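Local coordinates for protein argonaute (Marinitoga piezophila, PDB 5I4A), which uses short RNA guides with a 5'-hydroxyl to bind complementary single-stranded DNA or RNA targets and cleave them, at residues A[266-271]-A[277-282]; A[561-566]-A[594-599]; A[569-574]-A[580-585]. One frame throughout, in Å; residues are numbered along the deposited sequence.

Interaction 1: residues A[266-271]-A[277-282]; sequences FINVIY and ESRYAK
A short beta hairpin in linker L2, the segment that joins the PAZ domain to the Mid domain, brings residues 266-271 against residues 277-282. Its antiparallel pairing rests on Tyr-271 and Ser-278, a hydrogen-bonded pair: Tyr-271 N donates to Ser-278 O over 2.6 Å, and Ser-278 N returns a bond of 3.1 Å to Tyr-271 O. Beyond Ile-270 and Arg-279, whose CA atoms are 4.6 Å apart, a water links the chains by donating both to Val-269 O and to Arg-279 O.

The Tyr-271 side chain lies alongside the second segment. Ala-281 covers one face of the ring, its CB 4.2 Å from Tyr-271 CZ, whereas Ser-278 O and Arg-279 O sit at the ring edge, near its plane. Beyond the hairpin, the phenol hydroxyl is hydrogen-bonded to His-610 and Arg-607, and Phe-432 meets the ring edge-to-face, so the linker is pinned to the PIWI domain. Ser-278 OG accepts from Tyr-280 N in an ST turn and also bonds to Asp-283, consistent with holding the bend that follows the strand.

On the more exposed side, Ile-270 CG2 rests 3.9 Å from Glu-277 CB, the two side chains crossing at about a right angle. Arg-279 leaves its backbone pointing away from the first segment, but its chain, bent at chi3 (69°), brings the guanidinium edge back to Asn-268. There NH1 of Arg-279 donates a nearly straight bond of 3.0 Å to OD1 of Asn-268; OD1 lies close to the guanidinium plane, whereas NH1 stands 38° out of the amide plane.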
loop_
_atom_site.group_PDB
_atom_site.type_symbol
_atom_site.label_atom_id
_atom_site.label_comp_id
_atom_site.label_asym_id
_atom_site.label_seq_id
_atom_site.Cartn_x
_atom_site.Cartn_y
_atom_site.Cartn_z
ATOM N N PHE A 266 -15.777 -17.188 -3.916
ATOM C CA PHE A 266 -16.282 -16.016 -3.217
ATOM C C PHE A 266 -16.346 -16.320 -1.726
ATOM O O PHE A 266 -16.965 -17.307 -1.315
ATOM C CB PHE A 266 -17.660 -15.630 -3.755
ATOM C CG PHE A 266 -18.327 -14.517 -2.997
ATOM C CD1 PHE A 266 -18.096 -13.195 -3.339
ATOM C CD2 PHE A 266 -19.198 -14.794 -1.954
ATOM C CE1 PHE A 266 -18.711 -12.169 -2.648
ATOM C CE2 PHE A 266 -19.814 -13.771 -1.259
ATOM C CZ PHE A 266 -19.570 -12.457 -1.608
ATOM N N ILE A 267 -15.703 -15.480 -0.920
ATOM C CA ILE A 267 -15.627 -15.688 0.520
ATOM C C ILE A 267 -16.725 -14.881 1.196
ATOM O O ILE A 267 -16.821 -13.660 1.012
ATOM C CB ILE A 267 -14.244 -15.308 1.071
ATOM C CG1 ILE A 267 -13.170 -16.203 0.458
ATOM C CG2 ILE A 267 -14.232 -15.427 2.586
ATOM C CD1 ILE A 267 -13.315 -17.665 0.808
ATOM N N ASN A 268 -17.542 -15.564 1.990
ATOM C CA ASN A 268 -18.683 -14.967 2.668
ATOM C C ASN A 268 -18.269 -14.606 4.092
ATOM O O ASN A 268 -17.952 -15.493 4.892
ATOM C CB ASN A 268 -19.858 -15.945 2.662
ATOM C CG ASN A 268 -21.190 -15.267 2.888
ATOM O OD1 ASN A 268 -21.728 -14.614 1.995
ATOM N ND2 ASN A 268 -21.742 -15.441 4.081
ATOM N N VAL A 269 -18.269 -13.312 4.406
ATOM C CA VAL A 269 -17.845 -12.810 5.711
ATOM C C VAL A 269 -19.082 -12.370 6.483
ATOM O O VAL A 269 -19.768 -11.420 6.087
ATOM C CB VAL A 269 -16.838 -11.657 5.579
ATOM C CG1 VAL A 269 -16.353 -11.217 6.954
ATOM C CG2 VAL A 269 -15.665 -12.068 4.701
ATOM N N ILE A 270 -19.358 -13.051 7.592
ATOM C CA ILE A 270 -20.490 -12.746 8.458
ATOM C C ILE A 270 -19.952 -12.190 9.768
ATOM O O ILE A 270 -19.076 -12.798 10.395
ATOM C CB ILE A 270 -21.362 -13.988 8.711
ATOM C CG1 ILE A 270 -21.881 -14.563 7.392
ATOM C CG2 ILE A 270 -22.525 -13.642 9.633
ATOM C CD1 ILE A 270 -22.907 -13.691 6.701
ATOM N N TYR A 271 -20.477 -11.040 10.178
ATOM C CA TYR A 271 -20.110 -10.424 11.445
ATOM C C TYR A 271 -21.068 -10.878 12.540
ATOM O O TYR A 271 -22.285 -10.909 12.341
ATOM C CB TYR A 271 -20.138 -8.899 11.332
ATOM C CG TYR A 271 -19.172 -8.312 10.322
ATOM C CD1 TYR A 271 -19.496 -8.255 8.971
ATOM C CD2 TYR A 271 -17.947 -7.796 10.724
ATOM C CE1 TYR A 271 -18.622 -7.712 8.049
ATOM C CE2 TYR A 271 -17.065 -7.250 9.808
ATOM C CZ TYR A 271 -17.407 -7.212 8.473
ATOM O OH TYR A 271 -16.533 -6.669 7.561
ATOM N N GLU A 277 -26.567 -11.090 13.547
ATOM C CA GLU A 277 -25.466 -11.270 12.614
ATOM C C GLU A 277 -25.789 -10.548 11.316
ATOM O O GLU A 277 -26.950 -10.256 11.015
ATOM C CB GLU A 277 -25.198 -12.754 12.335
ATOM C CG GLU A 277 -24.640 -13.521 13.522
ATOM C CD GLU A 277 -24.520 -15.008 13.247
ATOM O OE1 GLU A 277 -24.960 -15.446 12.165
ATOM O OE2 GLU A 277 -23.987 -15.738 14.110
ATOM N N SER A 278 -24.744 -10.267 10.542
ATOM C CA SER A 278 -24.922 -9.579 9.271
ATOM C C SER A 278 -23.636 -9.660 8.466
ATOM O O SER A 278 -22.551 -9.886 9.011
ATOM C CB SER A 278 -25.321 -8.113 9.477
ATOM O OG SER A 278 -25.453 -7.443 8.234
ATOM N N ARG A 279 -23.781 -9.478 7.157
ATOM C CA ARG A 279 -22.649 -9.275 6.265
ATOM C C ARG A 279 -22.250 -7.811 6.163
ATOM O O ARG A 279 -21.228 -7.506 5.538
ATOM C CB ARG A 279 -22.980 -9.797 4.867
ATOM C CG ARG A 279 -24.036 -8.962 4.158
ATOM C CD ARG A 279 -24.259 -9.409 2.723
ATOM N NE ARG A 279 -24.904 -10.717 2.652
ATOM C CZ ARG A 279 -24.247 -11.868 2.570
ATOM N NH1 ARG A 279 -22.921 -11.871 2.545
ATOM N NH2 ARG A 279 -24.914 -13.014 2.514
ATOM N N TYR A 280 -23.040 -6.910 6.741
ATOM C CA TYR A 280 -22.789 -5.476 6.704
ATOM C C TYR A 280 -22.291 -5.038 8.073
ATOM O O TYR A 280 -23.010 -5.171 9.070
ATOM C CB TYR A 280 -24.053 -4.703 6.321
ATOM C CG TYR A 280 -24.726 -5.192 5.055
ATOM C CD1 TYR A 280 -24.292 -4.763 3.809
ATOM C CD2 TYR A 280 -25.797 -6.076 5.107
ATOM C CE1 TYR A 280 -24.900 -5.204 2.650
ATOM C CE2 TYR A 280 -26.416 -6.521 3.950
ATOM C CZ TYR A 280 -25.960 -6.084 2.724
ATOM O OH TYR A 280 -26.562 -6.521 1.567
ATOM N N ALA A 281 -21.065 -4.511 8.118
ATOM C CA ALA A 281 -20.517 -4.029 9.381
ATOM C C ALA A 281 -21.407 -2.965 10.011
ATOM O O ALA A 281 -21.494 -2.880 11.241
ATOM C CB ALA A 281 -19.101 -3.487 9.167
ATOM N N LYS A 282 -22.090 -2.163 9.190
ATOM C CA LYS A 282 -22.950 -1.096 9.690
ATOM C C LYS A 282 -24.149 -1.618 10.469
ATOM O O LYS A 282 -24.759 -0.848 11.221
ATOM C CB LYS A 282 -23.422 -0.223 8.525
ATOM C CG LYS A 282 -24.270 -0.964 7.517
ATOM C CD LYS A 282 -24.879 -0.023 6.499
ATOM C CE LYS A 282 -25.713 -0.796 5.494
ATOM N NZ LYS A 282 -26.531 0.102 4.638
HETATM O O HOH W 1 -19.308 -9.088 4.676
#

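Interaction 2: residues A[561-566]-A[594-599]; sequences IIKLDE and TIEEII
Strand 560-565 and the first turn of helix 595-605 face each other without any direct backbone bond, their CA atoms coming to 8.6 Å between Ile-561 and Ile-599 and to 7.7 Å between Glu-566 and Ile-595. Both belong to the PIWI domain, which has an RNase H fold, and the helix packs on its mixed sheet. At the buried end, Ile-561 and Ile-599 meet through their CG2 methyls at 3.9 Å. In each, CG2 is the branch anti to the backbone N, and CD1 of Ile-561 also approaches Ile-599 CG2. Towards the start of the helix a backbone carbonyl meets a methyl group, CG2 of Ile-595 packing 3.5 Å from Glu-566 O. Tyr-569, on the neighbouring strand, touches Lys-563, Ile-595, Glu-596 and Ile-599 and so lies between the two segments.

The polar edge is organised around Lys-563. Its ammonium forms a salt bridge with Glu-566 in its own segment, NZ to OE1 3.1 Å, meeting that oxygen from above the carboxylate plane. Across the contact the ion pair with Glu-596 is long, 4.0 Å from NZ to OE2, and one water spans it, accepting from Lys-563 NZ and donating to Glu-596 OE2. A second water donates to Glu-566 O, with weaker links to the same two charged atoms. The helix itself starts with a capping box: Glu-597 N donates to Thr-594 OG1, and Thr-594 N to Glu-597 OE1.

With Glu-566 OE2 and Glu-596 OE2 4.5 Å apart, the lysine probably offsets the repulsion between the two carboxylates while waters complete the links, making this edge a partly hydrated salt-bridge network beside an apolar isoleucine contact.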
loop_
_atom_site.group_PDB
_atom_site.type_symbol
_atom_site.label_atom_id
_atom_site.label_comp_id
_atom_site.label_asym_id
_atom_site.label_seq_id
_atom_site.Cartn_x
_atom_site.Cartn_y
_atom_site.Cartn_z
ATOM N N ILE A 561 -11.596 -14.504 -4.351
ATOM C CA ILE A 561 -10.254 -15.052 -4.186
ATOM C C ILE A 561 -9.970 -15.951 -5.381
ATOM O O ILE A 561 -10.716 -16.902 -5.643
ATOM C CB ILE A 561 -10.108 -15.825 -2.865
ATOM C CG1 ILE A 561 -10.247 -14.880 -1.671
ATOM C CG2 ILE A 561 -8.770 -16.546 -2.817
ATOM C CD1 ILE A 561 -9.839 -15.509 -0.351
ATOM N N ILE A 562 -8.894 -15.650 -6.102
ATOM C CA ILE A 562 -8.527 -16.365 -7.317
ATOM C C ILE A 562 -7.249 -17.147 -7.053
ATOM O O ILE A 562 -6.288 -16.608 -6.494
ATOM C CB ILE A 562 -8.349 -15.400 -8.501
ATOM C CG1 ILE A 562 -9.685 -14.735 -8.836
ATOM C CG2 ILE A 562 -7.783 -16.124 -9.715
ATOM C CD1 ILE A 562 -9.579 -13.676 -9.904
ATOM N N LYS A 563 -7.241 -18.414 -7.453
ATOM C CA LYS A 563 -6.064 -19.262 -7.329
ATOM C C LYS A 563 -5.252 -19.189 -8.614
ATOM O O LYS A 563 -5.768 -19.484 -9.697
ATOM C CB LYS A 563 -6.466 -20.705 -7.030
ATOM C CG LYS A 563 -5.343 -21.712 -7.206
ATOM C CD LYS A 563 -5.530 -22.883 -6.261
ATOM C CE LYS A 563 -5.053 -24.186 -6.869
ATOM N NZ LYS A 563 -5.195 -25.312 -5.906
ATOM N N LEU A 564 -3.987 -18.792 -8.494
ATOM C CA LEU A 564 -3.061 -18.830 -9.619
ATOM C C LEU A 564 -2.416 -20.203 -9.762
ATOM O O LEU A 564 -2.499 -20.825 -10.827
ATOM C CB LEU A 564 -1.985 -17.756 -9.451
ATOM C CG LEU A 564 -2.496 -16.322 -9.378
ATOM C CD1 LEU A 564 -1.325 -15.371 -9.201
ATOM C CD2 LEU A 564 -3.298 -15.976 -10.624
ATOM N N ASP A 565 -1.765 -20.679 -8.706
ATOM C CA ASP A 565 -1.236 -22.035 -8.661
ATOM C C ASP A 565 -1.402 -22.560 -7.241
ATOM O O ASP A 565 -2.133 -21.985 -6.428
ATOM C CB ASP A 565 0.222 -22.085 -9.140
ATOM C CG ASP A 565 1.155 -21.217 -8.309
ATOM O OD1 ASP A 565 1.107 -21.279 -7.062
ATOM O OD2 ASP A 565 1.953 -20.471 -8.914
ATOM N N GLU A 566 -0.685 -23.641 -6.933
ATOM C CA GLU A 566 -0.909 -24.346 -5.678
ATOM C C GLU A 566 -0.569 -23.486 -4.467
ATOM O O GLU A 566 -1.177 -23.648 -3.401
ATOM C CB GLU A 566 -0.096 -25.641 -5.664
ATOM C CG GLU A 566 -0.591 -26.686 -4.675
ATOM C CD GLU A 566 -1.989 -27.199 -4.993
ATOM O OE1 GLU A 566 -2.501 -26.932 -6.103
ATOM O OE2 GLU A 566 -2.579 -27.876 -4.124
ATOM N N THR A 594 -4.521 -26.523 5.414
ATOM C CA THR A 594 -4.241 -26.545 3.990
ATOM C C THR A 594 -3.977 -25.126 3.501
ATOM O O THR A 594 -4.268 -24.143 4.188
ATOM C CB THR A 594 -5.408 -27.154 3.211
ATOM O OG1 THR A 594 -6.513 -26.241 3.214
ATOM C CG2 THR A 594 -5.841 -28.470 3.843
ATOM N N ILE A 595 -3.406 -25.029 2.299
ATOM C CA ILE A 595 -3.193 -23.720 1.685
ATOM C C ILE A 595 -4.513 -22.967 1.596
ATOM O O ILE A 595 -4.614 -21.803 1.997
ATOM C CB ILE A 595 -2.535 -23.873 0.303
ATOM C CG1 ILE A 595 -1.194 -24.601 0.422
ATOM C CG2 ILE A 595 -2.345 -22.514 -0.356
ATOM C CD1 ILE A 595 -0.246 -23.970 1.412
ATOM N N GLU A 596 -5.555 -23.640 1.098
ATOM C CA GLU A 596 -6.868 -23.013 0.961
ATOM C C GLU A 596 -7.364 -22.446 2.287
ATOM O O GLU A 596 -7.942 -21.353 2.327
ATOM C CB GLU A 596 -7.879 -24.022 0.411
ATOM C CG GLU A 596 -7.596 -24.502 -1.004
ATOM C CD GLU A 596 -6.597 -25.645 -1.057
ATOM O OE1 GLU A 596 -6.126 -26.081 0.014
ATOM O OE2 GLU A 596 -6.287 -26.110 -2.173
ATOM N N GLU A 597 -7.153 -23.178 3.382
ATOM C CA GLU A 597 -7.593 -22.701 4.688
ATOM C C GLU A 597 -6.765 -21.511 5.152
ATOM O O GLU A 597 -7.307 -20.557 5.723
ATOM C CB GLU A 597 -7.524 -23.837 5.706
ATOM C CG GLU A 597 -8.577 -24.911 5.507
ATOM C CD GLU A 597 -8.259 -26.179 6.269
ATOM O OE1 GLU A 597 -7.067 -26.417 6.553
ATOM O OE2 GLU A 597 -9.199 -26.937 6.583
ATOM N N ILE A 598 -5.453 -21.547 4.912
ATOM C CA ILE A 598 -4.593 -20.419 5.261
ATOM C C ILE A 598 -5.003 -19.178 4.479
ATOM O O ILE A 598 -5.080 -18.073 5.027
ATOM C CB ILE A 598 -3.116 -20.774 5.015
ATOM C CG1 ILE A 598 -2.692 -21.939 5.910
ATOM C CG2 ILE A 598 -2.226 -19.566 5.266
ATOM C CD1 ILE A 598 -1.266 -22.404 5.668
ATOM N N ILE A 599 -5.270 -19.342 3.181
ATOM C CA ILE A 599 -5.665 -18.207 2.351
ATOM C C ILE A 599 -6.963 -17.598 2.864
ATOM O O ILE A 599 -7.122 -16.371 2.895
ATOM C CB ILE A 599 -5.790 -18.642 0.880
ATOM C CG1 ILE A 599 -4.463 -19.210 0.372
ATOM C CG2 ILE A 599 -6.246 -17.483 0.016
ATOM C CD1 ILE A 599 -3.300 -18.258 0.473
HETATM O O HOH W 2 -7.462 -25.161 -4.215
HETATM O O HOH W 3 -3.550 -24.467 -2.950
#

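Interaction 3: residues A[569-574]-A[580-585]; sequences YIYYPK and KGVEVK
Tyr-569 O accepts from Val-584 N at 2.7 Å, the shortest bond of an antiparallel hairpin between strands 568-571 and 582-589. Tyr-569 N returns an almost perfectly straight bond to Val-584 O. Two residues on, Tyr-571 and Val-582 make the second hydrogen-bonded pair, with Val-582 N donating to Tyr-571 O over 2.8 Å. Between them lies the non-hydrogen-bonded pair of Ile-570 and Glu-583, CG1 of Ile-570 touching CG of Glu-583 at 3.6 Å on the opposite face of the sheet.

Tyr-571 carries the side-chain contact. A chi1 of 74° puts its CG between the backbone N and the carbonyl carbon, laying the ring beside Val-582. Val-582 CB stands over one ring face in a CH-pi contact, 3.7 Å from the centroid, while CG2 of Val-584 comes to the ring edge, 3.8 Å from CD2 of Tyr-571. The hydroxyl of Tyr-571 is hydrogen-bonded to Lys-618 O. Where the strands lead into the connecting loop, the Tyr-572 ring packs on Gly-581, and a water donates to both Pro-573 O and Lys-580 O.

Strands 560-565 and 539-546 flank the hairpin in the RNase H-like sheet of the PIWI domain. Helix 595-605 covers the face bearing Tyr-569, Tyr-571 and Val-584, where Tyr-603 meets the Tyr-571 ring edge-to-face and Ile-602 touches Val-584.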
loop_
_atom_site.group_PDB
_atom_site.type_symbol
_atom_site.label_atom_id
_atom_site.label_comp_id
_atom_site.label_asym_id
_atom_site.label_seq_id
_atom_site.Cartn_x
_atom_site.Cartn_y
_atom_site.Cartn_z
ATOM N N TYR A 569 -2.208 -17.156 -4.491
ATOM C CA TYR A 569 -3.579 -16.696 -4.653
ATOM C C TYR A 569 -3.602 -15.178 -4.762
ATOM O O TYR A 569 -2.642 -14.490 -4.408
ATOM C CB TYR A 569 -4.475 -17.125 -3.479
ATOM C CG TYR A 569 -4.758 -18.608 -3.389
ATOM C CD1 TYR A 569 -3.763 -19.504 -3.026
ATOM C CD2 TYR A 569 -6.031 -19.109 -3.638
ATOM C CE1 TYR A 569 -4.019 -20.857 -2.932
ATOM C CE2 TYR A 569 -6.297 -20.465 -3.543
ATOM C CZ TYR A 569 -5.287 -21.332 -3.189
ATOM O OH TYR A 569 -5.547 -22.679 -3.092
ATOM N N ILE A 570 -4.724 -14.662 -5.258
ATOM C CA ILE A 570 -4.991 -13.230 -5.306
ATOM C C ILE A 570 -6.400 -13.003 -4.796
ATOM O O ILE A 570 -7.344 -13.645 -5.269
ATOM C CB ILE A 570 -4.858 -12.652 -6.727
ATOM C CG1 ILE A 570 -3.515 -13.012 -7.343
ATOM C CG2 ILE A 570 -5.031 -11.139 -6.709
ATOM C CD1 ILE A 570 -3.362 -12.486 -8.743
ATOM N N TYR A 571 -6.552 -12.092 -3.842
ATOM C CA TYR A 571 -7.875 -11.639 -3.449
ATOM C C TYR A 571 -8.036 -10.169 -3.808
ATOM O O TYR A 571 -7.069 -9.400 -3.824
ATOM C CB TYR A 571 -8.147 -11.878 -1.956
ATOM C CG TYR A 571 -7.443 -10.960 -0.979
ATOM C CD1 TYR A 571 -7.952 -9.699 -0.685
ATOM C CD2 TYR A 571 -6.299 -11.374 -0.310
ATOM C CE1 TYR A 571 -7.322 -8.864 0.221
ATOM C CE2 TYR A 571 -5.664 -10.547 0.601
ATOM C CZ TYR A 571 -6.178 -9.294 0.861
ATOM O OH TYR A 571 -5.551 -8.466 1.764
ATOM N N TYR A 572 -9.270 -9.799 -4.128
ATOM C CA TYR A 572 -9.622 -8.423 -4.468
ATOM C C TYR A 572 -10.604 -7.932 -3.417
ATOM O O TYR A 572 -11.800 -8.271 -3.476
ATOM C CB TYR A 572 -10.226 -8.341 -5.869
ATOM C CG TYR A 572 -9.257 -8.740 -6.966
ATOM C CD1 TYR A 572 -8.993 -10.078 -7.235
ATOM C CD2 TYR A 572 -8.606 -7.779 -7.731
ATOM C CE1 TYR A 572 -8.108 -10.447 -8.228
ATOM C CE2 TYR A 572 -7.718 -8.137 -8.728
ATOM C CZ TYR A 572 -7.473 -9.475 -8.973
ATOM O OH TYR A 572 -6.592 -9.842 -9.965
ATOM N N PRO A 573 -10.155 -7.159 -2.432
ATOM C CA PRO A 573 -11.045 -6.768 -1.334
ATOM C C PRO A 573 -12.113 -5.793 -1.800
ATOM O O PRO A 573 -11.966 -5.094 -2.806
ATOM C CB PRO A 573 -10.095 -6.111 -0.326
ATOM C CG PRO A 573 -8.970 -5.591 -1.171
ATOM C CD PRO A 573 -8.808 -6.577 -2.294
ATOM N N LYS A 574 -13.210 -5.759 -1.043
ATOM C CA LYS A 574 -14.301 -4.851 -1.368
ATOM C C LYS A 574 -13.824 -3.408 -1.284
ATOM O O LYS A 574 -13.140 -3.013 -0.335
ATOM C CB LYS A 574 -15.488 -5.070 -0.430
ATOM C CG LYS A 574 -16.689 -4.197 -0.770
ATOM C CD LYS A 574 -17.957 -4.647 -0.055
ATOM C CE LYS A 574 -18.026 -4.120 1.371
ATOM N NZ LYS A 574 -16.977 -4.710 2.250
ATOM N N LYS A 580 -8.502 -3.351 -7.193
ATOM C CA LYS A 580 -7.087 -3.612 -6.971
ATOM C C LYS A 580 -6.926 -4.946 -6.260
ATOM O O LYS A 580 -7.732 -5.300 -5.394
ATOM C CB LYS A 580 -6.424 -2.500 -6.144
ATOM C CG LYS A 580 -6.422 -1.136 -6.812
ATOM C CD LYS A 580 -5.214 -0.312 -6.385
ATOM C CE LYS A 580 -5.061 -0.284 -4.872
ATOM N NZ LYS A 580 -3.900 0.547 -4.443
ATOM N N GLY A 581 -5.879 -5.679 -6.623
ATOM C CA GLY A 581 -5.650 -7.001 -6.094
ATOM C C GLY A 581 -4.571 -7.044 -5.030
ATOM O O GLY A 581 -3.725 -6.158 -4.931
ATOM N N VAL A 582 -4.613 -8.107 -4.232
ATOM C CA VAL A 582 -3.608 -8.382 -3.213
ATOM C C VAL A 582 -3.138 -9.815 -3.403
ATOM O O VAL A 582 -3.930 -10.755 -3.260
ATOM C CB VAL A 582 -4.149 -8.174 -1.788
ATOM C CG1 VAL A 582 -3.107 -8.592 -0.771
ATOM C CG2 VAL A 582 -4.552 -6.724 -1.575
ATOM N N GLU A 583 -1.861 -9.981 -3.730
ATOM C CA GLU A 583 -1.288 -11.299 -3.966
ATOM C C GLU A 583 -0.846 -11.930 -2.655
ATOM O O GLU A 583 -0.271 -11.262 -1.792
ATOM C CB GLU A 583 -0.100 -11.208 -4.923
ATOM C CG GLU A 583 -0.291 -11.973 -6.212
ATOM C CD GLU A 583 0.940 -11.946 -7.090
ATOM O OE1 GLU A 583 1.848 -12.774 -6.865
ATOM O OE2 GLU A 583 1.003 -11.089 -8.000
ATOM N N VAL A 584 -1.119 -13.222 -2.511
ATOM C CA VAL A 584 -0.778 -13.984 -1.315
ATOM C C VAL A 584 -0.037 -15.236 -1.763
ATOM O O VAL A 584 -0.586 -16.044 -2.523
ATOM C CB VAL A 584 -2.027 -14.356 -0.496
ATOM C CG1 VAL A 584 -1.633 -14.953 0.836
ATOM C CG2 VAL A 584 -2.924 -13.143 -0.297
ATOM N N LYS A 585 1.199 -15.401 -1.297
ATOM C CA LYS A 585 2.039 -16.528 -1.690
ATOM C C LYS A 585 2.519 -17.260 -0.446
ATOM O O LYS A 585 3.236 -16.682 0.375
ATOM C CB LYS A 585 3.237 -16.065 -2.521
ATOM C CG LYS A 585 4.193 -17.189 -2.892
ATOM C CD LYS A 585 5.460 -16.672 -3.549
ATOM C CE LYS A 585 6.318 -17.824 -4.023
ATOM N NZ LYS A 585 6.466 -18.868 -2.963
HETATM O O HOH W 4 -10.054 -4.147 -4.561
#

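In the fold
Along the chain, interaction 1 in linker L2 comes first; both others follow in the PIWI domain, the hairpin of interaction 3 falling between the two segments of interaction 2. Strands 560-565, 568-571 and 582-589 are consecutive in the mixed PIWI sheet, so interactions 2 and 3 lie only 11 Å apart between centres, joined by Tyr-569 of interaction 3. The centre of interaction 1 is about 21 Å from that of interaction 2 and 18 Å from that of interaction 3, yet Ile-267 CG1 touches Ile-561 CD1 at 3.5 Å, and strand 264-266 of the linker edges the sheet beside 560-565. The linker is thereby built into the catalytic domain. The side chain of Val-582 lies about 9 Å from those of Asp-519 and Asn-627, which probably bind manganese.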